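Local coordinates for periplasmic oligopeptide-binding protein (Burkholderia pseudomallei, PDB 3ZS6), which probably binds oligopeptides in the periplasm and hands them to an ABC transporter for uptake, as solute-binding proteins of its family do, at residues Tyr235-Ala239 with Gly240-Gln244; Lys276-Arg279 with Glu280-Met284; Glu289-Thr292 with Ser293-Gln297; Phe318-Asp321 with Trp322-Trp325; Asn358-His361 with Lys362-Leu366. All blocks are in the same frame, centred on the assembly; numbering follows the deposited sequence. Where two conformers were deposited one is given.

Interaction 1 of 5, residues Tyr235-Ala239 with Gly240-Gln244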
loop_
_atom_site.group_PDB
_atom_site.type_symbol
_atom_site.label_atom_id
_atom_site.label_comp_id
_atom_site.label_asym_id
_atom_site.label_seq_id
_atom_site.Cartn_x
_atom_site.Cartn_y
_atom_site.Cartn_z
ATOM N N TYR A 235 -1.098 -7.759 13.352
ATOM C CA TYR A 235 -1.337 -7.262 12.007
ATOM C C TYR A 235 -2.819 -7.393 11.642
ATOM O O TYR A 235 -3.454 -6.435 11.190
ATOM C CB TYR A 235 -0.474 -8.027 11.009
ATOM C CG TYR A 235 -0.851 -7.772 9.571
ATOM C CD1 TYR A 235 -0.682 -6.513 9.004
ATOM C CD2 TYR A 235 -1.373 -8.791 8.778
ATOM C CE1 TYR A 235 -1.027 -6.268 7.684
ATOM C CE2 TYR A 235 -1.713 -8.561 7.452
ATOM C CZ TYR A 235 -1.538 -7.301 6.913
ATOM O OH TYR A 235 -1.884 -7.072 5.603
ATOM N N SER A 236 -3.375 -8.578 11.867
ATOM C CA SER A 236 -4.772 -8.858 11.559
ATOM C C SER A 236 -5.325 -9.899 12.535
ATOM O O SER A 236 -4.896 -9.974 13.680
ATOM C CB SER A 236 -4.891 -9.359 10.116
ATOM O OG SER A 236 -6.226 -9.687 9.783
ATOM N N ILE A 237 -6.278 -10.702 12.077
ATOM C CA ILE A 237 -6.708 -11.882 12.828
ATOM C C ILE A 237 -6.786 -13.075 11.870
ATOM O O ILE A 237 -6.922 -12.884 10.666
ATOM C CB ILE A 237 -8.088 -11.679 13.481
ATOM C CG1 ILE A 237 -9.084 -11.109 12.470
ATOM C CG2 ILE A 237 -7.981 -10.753 14.699
ATOM C CD1 ILE A 237 -10.523 -11.235 12.919
ATOM N N PRO A 238 -6.704 -14.306 12.398
ATOM C CA PRO A 238 -6.784 -15.480 11.514
ATOM C C PRO A 238 -8.114 -15.555 10.774
ATOM O O PRO A 238 -9.157 -15.228 11.337
ATOM C CB PRO A 238 -6.670 -16.669 12.478
ATOM C CG PRO A 238 -6.065 -16.107 13.736
ATOM C CD PRO A 238 -6.536 -14.680 13.813
ATOM N N ALA A 239 -8.077 -15.998 9.524
ATOM C CA ALA A 239 -9.299 -16.233 8.762
ATOM C C ALA A 239 -10.206 -17.215 9.495
ATOM O O ALA A 239 -9.729 -18.184 10.087
ATOM C CB ALA A 239 -8.962 -16.758 7.371
ATOM N N GLY A 240 -11.512 -16.958 9.447
ATOM C CA GLY A 240 -12.504 -17.806 10.088
ATOM C C GLY A 240 -12.551 -17.718 11.603
ATOM O O GLY A 240 -13.320 -18.432 12.247
ATOM N N GLY A 241 -11.730 -16.842 12.181
ATOM C CA GLY A 241 -11.598 -16.773 13.626
ATOM C C GLY A 241 -12.395 -15.683 14.324
ATOM O O GLY A 241 -12.474 -15.676 15.548
ATOM N N PHE A 242 -12.980 -14.766 13.560
ATOM C CA PHE A 242 -13.690 -13.629 14.141
ATOM C C PHE A 242 -14.587 -14.009 15.321
ATOM O O PHE A 242 -14.560 -13.352 16.361
ATOM C CB PHE A 242 -14.517 -12.885 13.088
ATOM C CG PHE A 242 -15.169 -11.635 13.616
ATOM C CD1 PHE A 242 -16.373 -11.700 14.301
ATOM C CD2 PHE A 242 -14.564 -10.399 13.449
ATOM C CE1 PHE A 242 -16.970 -10.553 14.792
ATOM C CE2 PHE A 242 -15.156 -9.244 13.941
ATOM C CZ PHE A 242 -16.359 -9.321 14.610
ATOM N N GLY A 243 -15.370 -15.073 15.156
ATOM C CA GLY A 243 -16.314 -15.506 16.176
ATOM C C GLY A 243 -15.715 -15.804 17.543
ATOM O O GLY A 243 -16.146 -15.246 18.558
ATOM N N GLN A 244 -14.727 -16.694 17.573
ATOM C CA GLN A 244 -14.122 -17.107 18.827
ATOM C C GLN A 244 -13.269 -15.980 19.388
ATOM O O GLN A 244 -13.208 -15.785 20.596
ATOM C CB GLN A 244 -13.260 -18.359 18.635
ATOM C CG GLN A 244 -11.943 -18.098 17.908
ATOM C CD GLN A 244 -10.913 -19.199 18.128
ATOM O OE1 GLN A 244 -11.189 -20.203 18.786
ATOM N NE2 GLN A 244 -9.715 -19.010 17.574
HETATM O O HOH W 1 -12.123 -14.110 10.729
#
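With CG1 of I237 set between its backbone N and carbonyl carbon (chi1 48°) and the ring of F242 swung opposite its own backbone N (chi1 -175°), the tip of I237 comes against the base of F242's side chain. CD1 of I237 lies 4.2 Å from CD2 of F242, an oblique, loose apolar touch, and equally near F242 CA. Between these residues the chain reverses in a type II beta turn from P238 to G241. G241 N donates to P238 O over 3.2 Å, bent to 145° at the hydrogen, and comes from above the carbonyl plane. G240 takes the third place of the turn with positive phi, a conformation readily open to glycine. One water spans the mouth of the turn: it donates to P238 O and accepts from F242 N, 3.0 Å away, so P238 O receives two protons. The side chains of P238 and I237 also pack on I245, in the first turns of helix 242-249. The turn thus leads the chain into that helix, and its chemistry is a pairing of one direct and one water-borne bond on a single carbonyl, which leaves the I237-F242 touch a secondary, apolar addition.

Interaction 2 of 5, residues Lys276-Arg279 with Glu280-Met284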
loop_
_atom_site.group_PDB
_atom_site.type_symbol
_atom_site.label_atom_id
_atom_site.label_comp_id
_atom_site.label_asym_id
_atom_site.label_seq_id
_atom_site.Cartn_x
_atom_site.Cartn_y
_atom_site.Cartn_z
ATOM N N LYS A 276 -8.368 -10.901 -23.022
ATOM C CA LYS A 276 -9.373 -10.381 -22.097
ATOM C C LYS A 276 -10.491 -11.386 -21.796
ATOM O O LYS A 276 -11.027 -11.423 -20.685
ATOM C CB LYS A 276 -9.943 -9.073 -22.671
ATOM C CG LYS A 276 -11.308 -8.641 -22.157
ATOM C CD LYS A 276 -11.874 -7.543 -23.061
ATOM C CE LYS A 276 -13.160 -6.936 -22.510
ATOM N NZ LYS A 276 -14.253 -7.936 -22.328
ATOM N N ARG A 277 -10.843 -12.204 -22.782
ATOM C CA ARG A 277 -11.896 -13.199 -22.592
ATOM C C ARG A 277 -11.505 -14.257 -21.557
ATOM O O ARG A 277 -12.340 -14.701 -20.767
ATOM C CB ARG A 277 -12.271 -13.849 -23.924
ATOM C CG ARG A 277 -12.955 -12.885 -24.901
ATOM C CD ARG A 277 -12.999 -13.470 -26.310
ATOM N NE ARG A 277 -11.652 -13.633 -26.851
ATOM C CZ ARG A 277 -11.387 -14.005 -28.099
ATOM N NH1 ARG A 277 -12.389 -14.253 -28.941
ATOM N NH2 ARG A 277 -10.124 -14.131 -28.502
ATOM N N VAL A 278 -10.240 -14.662 -21.563
ATOM C CA VAL A 278 -9.746 -15.610 -20.561
ATOM C C VAL A 278 -9.753 -14.981 -19.161
ATOM O O VAL A 278 -10.227 -15.600 -18.204
ATOM C CB VAL A 278 -8.320 -16.124 -20.903
ATOM C CG1 VAL A 278 -7.788 -17.027 -19.789
ATOM C CG2 VAL A 278 -8.320 -16.870 -22.244
ATOM N N ARG A 279 -9.246 -13.751 -19.047
ATOM C CA ARG A 279 -9.189 -13.065 -17.745
ATOM C C ARG A 279 -10.586 -12.897 -17.149
ATOM O O ARG A 279 -10.814 -13.150 -15.962
ATOM C CB ARG A 279 -8.489 -11.694 -17.862
ATOM C CG ARG A 279 -7.069 -11.758 -18.454
ATOM C CD ARG A 279 -6.256 -10.468 -18.212
ATOM N NE ARG A 279 -6.831 -9.303 -18.883
ATOM C CZ ARG A 279 -6.464 -8.864 -20.086
ATOM N NH1 ARG A 279 -5.504 -9.486 -20.772
ATOM N NH2 ARG A 279 -7.058 -7.794 -20.602
ATOM N N GLU A 280 -11.517 -12.477 -17.996
ATOM C CA GLU A 280 -12.906 -12.281 -17.621
ATOM C C GLU A 280 -13.553 -13.583 -17.140
ATOM O O GLU A 280 -14.243 -13.606 -16.117
ATOM C CB GLU A 280 -13.670 -11.737 -18.829
ATOM C CG GLU A 280 -15.108 -11.363 -18.557
ATOM C CD GLU A 280 -15.789 -10.786 -19.789
ATOM O OE1 GLU A 280 -15.117 -10.650 -20.838
ATOM O OE2 GLU A 280 -16.988 -10.459 -19.705
ATOM N N ALA A 281 -13.334 -14.664 -17.883
ATOM C CA ALA A 281 -13.864 -15.968 -17.489
ATOM C C ALA A 281 -13.390 -16.368 -16.089
ATOM O O ALA A 281 -14.174 -16.844 -15.267
ATOM C CB ALA A 281 -13.457 -17.028 -18.497
ATOM N N LEU A 282 -12.100 -16.188 -15.826
ATOM C CA LEU A 282 -11.537 -16.551 -14.533
ATOM C C LEU A 282 -12.183 -15.728 -13.425
ATOM O O LEU A 282 -12.471 -16.241 -12.340
ATOM C CB LEU A 282 -10.017 -16.356 -14.527
ATOM C CG LEU A 282 -9.184 -17.259 -15.449
ATOM C CD1 LEU A 282 -7.715 -16.831 -15.442
ATOM C CD2 LEU A 282 -9.313 -18.727 -15.046
ATOM N N ALA A 283 -12.430 -14.455 -13.713
ATOM C CA ALA A 283 -13.023 -13.551 -12.732
ATOM C C ALA A 283 -14.475 -13.882 -12.390
ATOM O O ALA A 283 -14.870 -13.849 -11.224
ATOM C CB ALA A 283 -12.916 -12.106 -13.210
ATOM N N MET A 284 -15.271 -14.189 -13.405
ATOM C CA MET A 284 -16.716 -14.261 -13.220
ATOM C C MET A 284 -17.178 -15.552 -12.556
ATOM O O MET A 284 -18.294 -15.630 -12.056
ATOM C CB MET A 284 -17.451 -14.051 -14.554
ATOM C CG MET A 284 -17.324 -15.193 -15.534
ATOM S SD MET A 284 -18.041 -14.777 -17.142
ATOM C CE MET A 284 -19.658 -14.179 -16.665
#
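E280 is met across one helical turn by K276, and both side chains run alongside each other in the same direction. CG of E280 stands opposite its backbone N (chi1 -175°) and the rest of the chain is extended, which carries OE1 to K276 NZ at 3.2 Å. The lysine bends only at its last torsion (chi4 -59°) to turn NZ onto the carboxylate; the salt bridge is weak as a hydrogen bond. At its base E280 is held more firmly, since its N donates to K276 O at 2.9 Å, with an angle of 163° at the hydrogen. A281 follows with N bonded to R277 O, and its CB lies 3.4 Å from R277 O. These are the regular i to i+4 bonds of an alpha helix, here running through almost all of helix 276-285, whose M284, near its C-terminal end, lies against helix 327-340 of the same chain. L282 repeats the bond to V278 O, and CG of L282 presses close on that oxygen at 3.4 Å; farther out, CD1 reaches V278 CG1 in a looser apolar touch of 4.4 Å. A283 takes R279 O as its acceptor. R279 itself turns its guanidinium back alongside the first turn, K276 CA over one face, and spends its N-H groups on the carbonyls of L273 and D466, with a weak bond to that of Y467. R277 points away from the turn to form a salt bridge with D275. M284 closes the segment with N bonded to E280 O at 3.0 Å.

Interaction 3 of 5, residues Glu289-Thr292 with Ser293-Gln297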
loop_
_atom_site.group_PDB
_atom_site.type_symbol
_atom_site.label_atom_id
_atom_site.label_comp_id
_atom_site.label_asym_id
_atom_site.label_seq_id
_atom_site.Cartn_x
_atom_site.Cartn_y
_atom_site.Cartn_z
ATOM N N GLU A 289 -19.104 -14.217 -2.545
ATOM C CA GLU A 289 -20.039 -14.229 -1.435
ATOM C C GLU A 289 -19.662 -15.354 -0.476
ATOM O O GLU A 289 -19.549 -15.140 0.730
ATOM C CB GLU A 289 -21.476 -14.397 -1.941
ATOM C CG GLU A 289 -22.482 -13.518 -1.216
ATOM C CD GLU A 289 -22.519 -13.782 0.279
ATOM O OE1 GLU A 289 -22.352 -14.952 0.680
ATOM O OE2 GLU A 289 -22.711 -12.817 1.052
ATOM N N ILE A 290 -19.449 -16.546 -1.029
ATOM C CA ILE A 290 -18.987 -17.689 -0.252
ATOM C C ILE A 290 -17.596 -17.440 0.325
ATOM O O ILE A 290 -17.323 -17.764 1.483
ATOM C CB ILE A 290 -18.975 -18.972 -1.112
ATOM C CG1 ILE A 290 -20.405 -19.374 -1.493
ATOM C CG2 ILE A 290 -18.300 -20.105 -0.370
ATOM C CD1 ILE A 290 -20.466 -20.509 -2.492
ATOM N N LEU A 291 -16.721 -16.856 -0.490
ATOM C CA LEU A 291 -15.369 -16.527 -0.063
ATOM C C LEU A 291 -15.394 -15.710 1.223
ATOM O O LEU A 291 -14.723 -16.046 2.194
ATOM C CB LEU A 291 -14.625 -15.766 -1.172
ATOM C CG LEU A 291 -13.208 -15.278 -0.833
ATOM C CD1 LEU A 291 -12.351 -16.408 -0.262
ATOM C CD2 LEU A 291 -12.534 -14.654 -2.056
ATOM N N THR A 292 -16.188 -14.644 1.231
ATOM C CA THR A 292 -16.210 -13.732 2.368
ATOM C C THR A 292 -17.025 -14.243 3.562
ATOM O O THR A 292 -16.600 -14.109 4.716
ATOM C CB THR A 292 -16.697 -12.326 1.968
ATOM O OG1 THR A 292 -17.955 -12.431 1.292
ATOM C CG2 THR A 292 -15.682 -11.654 1.043
ATOM N N SER A 293 -18.177 -14.846 3.299
ATOM C CA SER A 293 -19.057 -15.278 4.377
ATOM C C SER A 293 -18.571 -16.557 5.051
ATOM O O SER A 293 -18.790 -16.755 6.245
ATOM C CB SER A 293 -20.490 -15.463 3.871
ATOM O OG SER A 293 -20.586 -16.563 2.979
ATOM N N LYS A 294 -17.908 -17.421 4.287
ATOM C CA LYS A 294 -17.526 -18.738 4.794
ATOM C C LYS A 294 -16.032 -18.955 5.023
ATOM O O LYS A 294 -15.644 -19.802 5.831
ATOM C CB LYS A 294 -18.044 -19.832 3.857
ATOM C CG LYS A 294 -19.560 -19.849 3.689
ATOM C CD LYS A 294 -19.992 -21.029 2.835
ATOM C CE LYS A 294 -21.490 -21.011 2.545
ATOM N NZ LYS A 294 -21.879 -22.078 1.571
ATOM N N ILE A 295 -15.191 -18.222 4.302
ATOM C CA ILE A 295 -13.751 -18.425 4.429
ATOM C C ILE A 295 -13.056 -17.323 5.238
ATOM O O ILE A 295 -12.409 -17.604 6.247
ATOM C CB ILE A 295 -13.069 -18.565 3.055
ATOM C CG1 ILE A 295 -13.805 -19.596 2.197
ATOM C CG2 ILE A 295 -11.618 -18.964 3.229
ATOM C CD1 ILE A 295 -13.864 -20.967 2.813
ATOM N N THR A 296 -13.183 -16.077 4.792
ATOM C CA THR A 296 -12.524 -14.962 5.476
ATOM C C THR A 296 -13.255 -14.593 6.773
ATOM O O THR A 296 -12.647 -14.549 7.848
ATOM C CB THR A 296 -12.370 -13.733 4.553
ATOM O OG1 THR A 296 -13.657 -13.184 4.249
ATOM C CG2 THR A 296 -11.671 -14.139 3.241
ATOM N N GLN A 297 -14.554 -14.329 6.661
ATOM C CA GLN A 297 -15.444 -14.170 7.822
ATOM C C GLN A 297 -15.113 -13.002 8.747
ATOM O O GLN A 297 -15.534 -12.978 9.912
ATOM C CB GLN A 297 -15.500 -15.466 8.638
ATOM C CG GLN A 297 -15.960 -16.668 7.833
ATOM C CD GLN A 297 -16.362 -17.835 8.715
ATOM O OE1 GLN A 297 -15.581 -18.311 9.533
ATOM N NE2 GLN A 297 -17.595 -18.287 8.562
#
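L291 and I295 meet at about a right angle, CD1 of the leucine against CB of the isoleucine at 4.0 Å, while T292 and T296 lie side by side and point the same way. I290 and K294 slant across each other, CG2 of the former touching CD of the lysine's extended chain at 3.7 Å. The last turn of helix 288-296 widens into a pi-type turn: T296 N (to L291 O) and Q297 N (to T292 O, 2.8 Å) donate i to i+5 bonds, while I295 N keeps the i to i+4 bond to L291 O. L291 O therefore accepts twice, from T296 N at 3.0 Å, close to the direction of the C=O bond, and from I295 N well above the carbonyl plane. Q297 leaves the helix with positive phi (63°); its NE2 folds back to S293 O, nearly in its own amide plane. S293 N bonds E289 O; in one of two S293 conformers OG (chi1 68°) bonds E289 O too, probably only part-time. T292 OG1, bonded to R288 O, and Q297 NE2 thus return to the helix's own carbonyls, whereas T296 OG1 leaves it for E300, and L291 and T296 offer apolar carbon to F473 on strand 470-480.

Interaction 4 of 5, residues Phe318-Asp321 with Trp322-Trp325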
loop_
_atom_site.group_PDB
_atom_site.type_symbol
_atom_site.label_atom_id
_atom_site.label_comp_id
_atom_site.label_asym_id
_atom_site.label_seq_id
_atom_site.Cartn_x
_atom_site.Cartn_y
_atom_site.Cartn_z
ATOM N N PHE A 318 -17.132 -0.343 -9.137
ATOM C CA PHE A 318 -17.482 -1.044 -10.358
ATOM C C PHE A 318 -18.215 -2.341 -10.012
ATOM O O PHE A 318 -17.704 -3.179 -9.268
ATOM C CB PHE A 318 -16.215 -1.329 -11.165
ATOM C CG PHE A 318 -16.414 -2.280 -12.309
ATOM C CD1 PHE A 318 -16.952 -1.842 -13.510
ATOM C CD2 PHE A 318 -16.048 -3.609 -12.186
ATOM C CE1 PHE A 318 -17.118 -2.716 -14.574
ATOM C CE2 PHE A 318 -16.210 -4.492 -13.234
ATOM C CZ PHE A 318 -16.749 -4.046 -14.436
ATOM N N THR A 319 -19.423 -2.491 -10.539
ATOM C CA THR A 319 -20.195 -3.709 -10.337
ATOM C C THR A 319 -20.660 -4.239 -11.683
ATOM O O THR A 319 -21.568 -3.683 -12.294
ATOM C CB THR A 319 -21.422 -3.480 -9.436
ATOM O OG1 THR A 319 -20.998 -3.006 -8.153
ATOM C CG2 THR A 319 -22.187 -4.777 -9.247
ATOM N N PRO A 320 -20.030 -5.324 -12.148
ATOM C CA PRO A 320 -20.358 -5.915 -13.446
ATOM C C PRO A 320 -21.733 -6.556 -13.478
ATOM O O PRO A 320 -22.270 -7.026 -12.464
ATOM C CB PRO A 320 -19.295 -7.000 -13.606
ATOM C CG PRO A 320 -18.997 -7.406 -12.200
ATOM C CD PRO A 320 -19.021 -6.118 -11.428
ATOM N N ASP A 321 -22.281 -6.565 -14.685
ATOM C CA ASP A 321 -23.541 -7.206 -15.016
ATOM C C ASP A 321 -23.714 -8.559 -14.331
ATOM O O ASP A 321 -24.733 -8.823 -13.699
ATOM C CB ASP A 321 -23.583 -7.403 -16.534
ATOM C CG ASP A 321 -24.956 -7.716 -17.039
ATOM O OD1 ASP A 321 -25.819 -8.087 -16.218
ATOM O OD2 ASP A 321 -25.172 -7.596 -18.261
ATOM N N TRP A 322 -22.706 -9.415 -14.469
ATOM C CA TRP A 322 -22.802 -10.805 -14.039
ATOM C C TRP A 322 -22.784 -11.004 -12.519
ATOM O O TRP A 322 -23.031 -12.108 -12.031
ATOM C CB TRP A 322 -21.703 -11.641 -14.709
ATOM C CG TRP A 322 -20.320 -11.054 -14.585
ATOM C CD1 TRP A 322 -19.668 -10.290 -15.509
ATOM C CD2 TRP A 322 -19.423 -11.188 -13.473
ATOM N NE1 TRP A 322 -18.424 -9.936 -15.042
ATOM C CE2 TRP A 322 -18.248 -10.477 -13.796
ATOM C CE3 TRP A 322 -19.505 -11.833 -12.234
ATOM C CZ2 TRP A 322 -17.161 -10.400 -12.930
ATOM C CZ3 TRP A 322 -18.422 -11.758 -11.375
ATOM C CH2 TRP A 322 -17.266 -11.045 -11.727
ATOM N N ALA A 323 -22.501 -9.942 -11.770
ATOM C CA ALA A 323 -22.491 -10.037 -10.313
ATOM C C ALA A 323 -23.851 -10.491 -9.778
ATOM O O ALA A 323 -23.949 -11.044 -8.682
ATOM C CB ALA A 323 -22.096 -8.708 -9.692
ATOM N N SER A 324 -24.903 -10.262 -10.559
ATOM C CA SER A 324 -26.248 -10.611 -10.118
ATOM C C SER A 324 -26.827 -11.790 -10.898
ATOM O O SER A 324 -28.028 -12.049 -10.842
ATOM C CB SER A 324 -27.174 -9.396 -10.217
ATOM O OG SER A 324 -27.177 -8.875 -11.534
ATOM N N TRP A 325 -25.969 -12.505 -11.617
ATOM C CA TRP A 325 -26.396 -13.679 -12.368
ATOM C C TRP A 325 -26.382 -14.949 -11.520
ATOM O O TRP A 325 -25.535 -15.109 -10.646
ATOM C CB TRP A 325 -25.497 -13.899 -13.585
ATOM C CG TRP A 325 -25.563 -12.820 -14.630
ATOM C CD1 TRP A 325 -26.365 -11.714 -14.630
ATOM C CD2 TRP A 325 -24.783 -12.750 -15.828
ATOM N NE1 TRP A 325 -26.133 -10.961 -15.758
ATOM C CE2 TRP A 325 -25.165 -11.575 -16.509
ATOM C CE3 TRP A 325 -23.800 -13.569 -16.392
ATOM C CZ2 TRP A 325 -24.598 -11.200 -17.729
ATOM C CZ3 TRP A 325 -23.233 -13.193 -17.604
ATOM C CH2 TRP A 325 -23.635 -12.019 -18.257
#
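P320 and W322 meet as a CH-pi pair: from P320 CB the nearest indole atom is W322 NE1 at 3.4 Å, and the carbon stands 3.7 Å from the centroid of the five-membered ring, over its face. Next along the pyrrolidine, CG moves toward the six-membered ring, 3.5 Å from W322 CE2. The indole presents a face to the proline because its CG is set between the backbone N and carbonyl carbon (chi1 50°), which folds the ring back over the preceding residues. P320 CG also faces A323 CB at 4.2 Å, while W322 NE1 finds its hydrogen-bond partner in the hydroxyl of Y467. A second pair lies one step on. D321 OD1 accepts from W325 NE1 at 2.9 Å, but the bond is bent (131°) and the donor stands above the carboxylate plane; the carboxylate and indole planes are turned 68° apart. The D321 carbonyl carbon and W322 CA lie over one face of the W325 ring. S324 N and OG make weak bonds to D321 O, and W325 N has a backbone bond to W322 O. The i to i+3 bond from A323 N to P320 O, 3.0 Å long, belongs to a short 3-10 turn around D321-A323, in the loop before helix 327-340, with P320 packed on the indole of W322.

Interaction 5 of 5, residues Asn358-His361 with Lys362-Leu366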
loop_
_atom_site.group_PDB
_atom_site.type_symbol
_atom_site.label_atom_id
_atom_site.label_comp_id
_atom_site.label_asym_id
_atom_site.label_seq_id
_atom_site.Cartn_x
_atom_site.Cartn_y
_atom_site.Cartn_z
ATOM N N ASN A 358 1.215 -17.706 4.232
ATOM C CA ASN A 358 0.252 -17.194 5.209
ATOM C C ASN A 358 -1.032 -18.029 5.173
ATOM O O ASN A 358 -1.431 -18.498 4.111
ATOM C CB ASN A 358 -0.083 -15.731 4.929
ATOM C CG ASN A 358 -1.181 -15.204 5.834
ATOM O OD1 ASN A 358 -0.930 -14.831 6.974
ATOM N ND2 ASN A 358 -2.403 -15.181 5.328
ATOM N N ASP A 359 -1.678 -18.218 6.321
ATOM C CA ASP A 359 -2.841 -19.107 6.371
ATOM C C ASP A 359 -4.068 -18.557 5.638
ATOM O O ASP A 359 -4.753 -19.303 4.946
ATOM C CB ASP A 359 -3.201 -19.530 7.812
ATOM C CG ASP A 359 -2.731 -18.527 8.864
ATOM O OD1 ASP A 359 -2.644 -17.315 8.559
ATOM O OD2 ASP A 359 -2.445 -18.959 10.002
ATOM N N LEU A 360 -4.348 -17.264 5.764
ATOM C CA LEU A 360 -5.455 -16.699 4.985
ATOM C C LEU A 360 -5.216 -16.839 3.474
ATOM O O LEU A 360 -6.095 -17.287 2.732
ATOM C CB LEU A 360 -5.698 -15.232 5.323
ATOM C CG LEU A 360 -6.609 -14.591 4.261
ATOM C CD1 LEU A 360 -8.039 -15.090 4.424
ATOM C CD2 LEU A 360 -6.554 -13.070 4.293
ATOM N N HIS A 361 -4.027 -16.458 3.019
ATOM C CA HIS A 361 -3.741 -16.485 1.581
ATOM C C HIS A 361 -3.831 -17.894 1.029
ATOM O O HIS A 361 -4.312 -18.104 -0.082
ATOM C CB HIS A 361 -2.371 -15.882 1.278
ATOM C CG HIS A 361 -2.269 -14.428 1.616
ATOM N ND1 HIS A 361 -3.316 -13.550 1.433
ATOM C CD2 HIS A 361 -1.251 -13.698 2.133
ATOM C CE1 HIS A 361 -2.949 -12.340 1.824
ATOM N NE2 HIS A 361 -1.700 -12.403 2.253
ATOM N N LYS A 362 -3.371 -18.863 1.812
ATOM C CA LYS A 362 -3.454 -20.252 1.394
ATOM C C LYS A 362 -4.907 -20.691 1.245
ATOM O O LYS A 362 -5.263 -21.348 0.260
ATOM C CB LYS A 362 -2.722 -21.175 2.373
ATOM C CG LYS A 362 -2.847 -22.652 1.995
ATOM C CD LYS A 362 -1.994 -23.562 2.879
ATOM C CE LYS A 362 -1.968 -24.980 2.319
ATOM N NZ LYS A 362 -1.200 -25.933 3.175
ATOM N N LYS A 363 -5.739 -20.332 2.221
ATOM C CA LYS A 363 -7.162 -20.675 2.184
ATOM C C LYS A 363 -7.854 -20.060 0.973
ATOM O O LYS A 363 -8.627 -20.723 0.281
ATOM C CB LYS A 363 -7.871 -20.214 3.462
ATOM C CG LYS A 363 -7.668 -21.123 4.678
ATOM C CD LYS A 363 -8.390 -20.570 5.918
ATOM C CE LYS A 363 -8.233 -21.497 7.126
ATOM N NZ LYS A 363 -9.031 -21.037 8.305
ATOM N N VAL A 364 -7.588 -18.782 0.727
ATOM C CA VAL A 364 -8.168 -18.106 -0.427
ATOM C C VAL A 364 -7.714 -18.776 -1.731
ATOM O O VAL A 364 -8.514 -18.995 -2.639
ATOM C CB VAL A 364 -7.819 -16.602 -0.435
ATOM C CG1 VAL A 364 -8.431 -15.920 -1.647
ATOM C CG2 VAL A 364 -8.326 -15.940 0.849
ATOM N N ALA A 365 -6.428 -19.108 -1.811
ATOM C CA ALA A 365 -5.871 -19.745 -3.001
ATOM C C ALA A 365 -6.470 -21.137 -3.267
ATOM O O ALA A 365 -6.783 -21.479 -4.412
ATOM C CB ALA A 365 -4.357 -19.824 -2.898
ATOM N N LEU A 366 -6.611 -21.940 -2.213
ATOM C CA LEU A 366 -7.238 -23.254 -2.339
ATOM C C LEU A 366 -8.669 -23.119 -2.858
ATOM O O LEU A 366 -9.140 -23.936 -3.660
ATOM C CB LEU A 366 -7.226 -23.996 -0.992
ATOM C CG LEU A 366 -5.880 -24.627 -0.619
ATOM C CD1 LEU A 366 -5.802 -25.005 0.868
ATOM C CD2 LEU A 366 -5.584 -25.835 -1.505
#
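The backbone runs as an alpha helix from D359 on, with N358 at the N-cap and i to i+4 bonds from K362 N to N358 O (3.0 Å), K363 N to D359 O, V364 N to L360 O and A365 N to H361 O. The bond from V364 is the straightest, 170° at the hydrogen. Beside this bond the side chains of L360 and V364 slant across one another: CD1 of L360 meets CG2 of V364 at 3.7 Å. L360 has CG opposite its backbone N (chi1 166°), and this swings the branched end down the helix onto the valine, whose CG2 also packs on L360 O at 3.2 Å. The segment opens the helix of a beta-alpha-beta unit formed by strand 350-356, helix 359-376 and strand 379-385, in which the two strands run parallel. V364 and A365 lie against Y264 on strand 260-266, and A365 also touches L353 and L382 of the flanking strands. H361 sets its ring on the same inner side, where ND1 bonds the hydroxyl of Y262. The two lysine chains start beside the helix backbone and their ends lead off in different directions. K362 lays CB 3.4 Å from N358 O before its extended chain leads off, and K363 brings CG to 3.4 Å from D359 O on its way out to NZ, which makes a weak bond to A239 O. D359 spends its carboxylate on the start of helix 219-227: OD1 accepts from D219 N, and OD2 weakly from E220 N.

In the fold
Interactions 1, 3 and 5 form one cluster, their centres 12 to 13 Å apart. G240 N of the turn probably bonds T296 O at the end of helix 288-296, A239 packs on L360, and T296 and I295 rest on L360 and K363, so a turn and two helix ends share an interface. Interactions 2 and 4 form a second group: M284 at the end of segment 276-284 lies on W322 and W325. Interaction 2 is the more buried, yet carries a salt bridge at its edge; interactions 1, 3, 4 and 5 are partly buried. Backbone helix bonds dominate 2, 3 and 5, whereas 1 relies on a turn with water and 4 on indole faces.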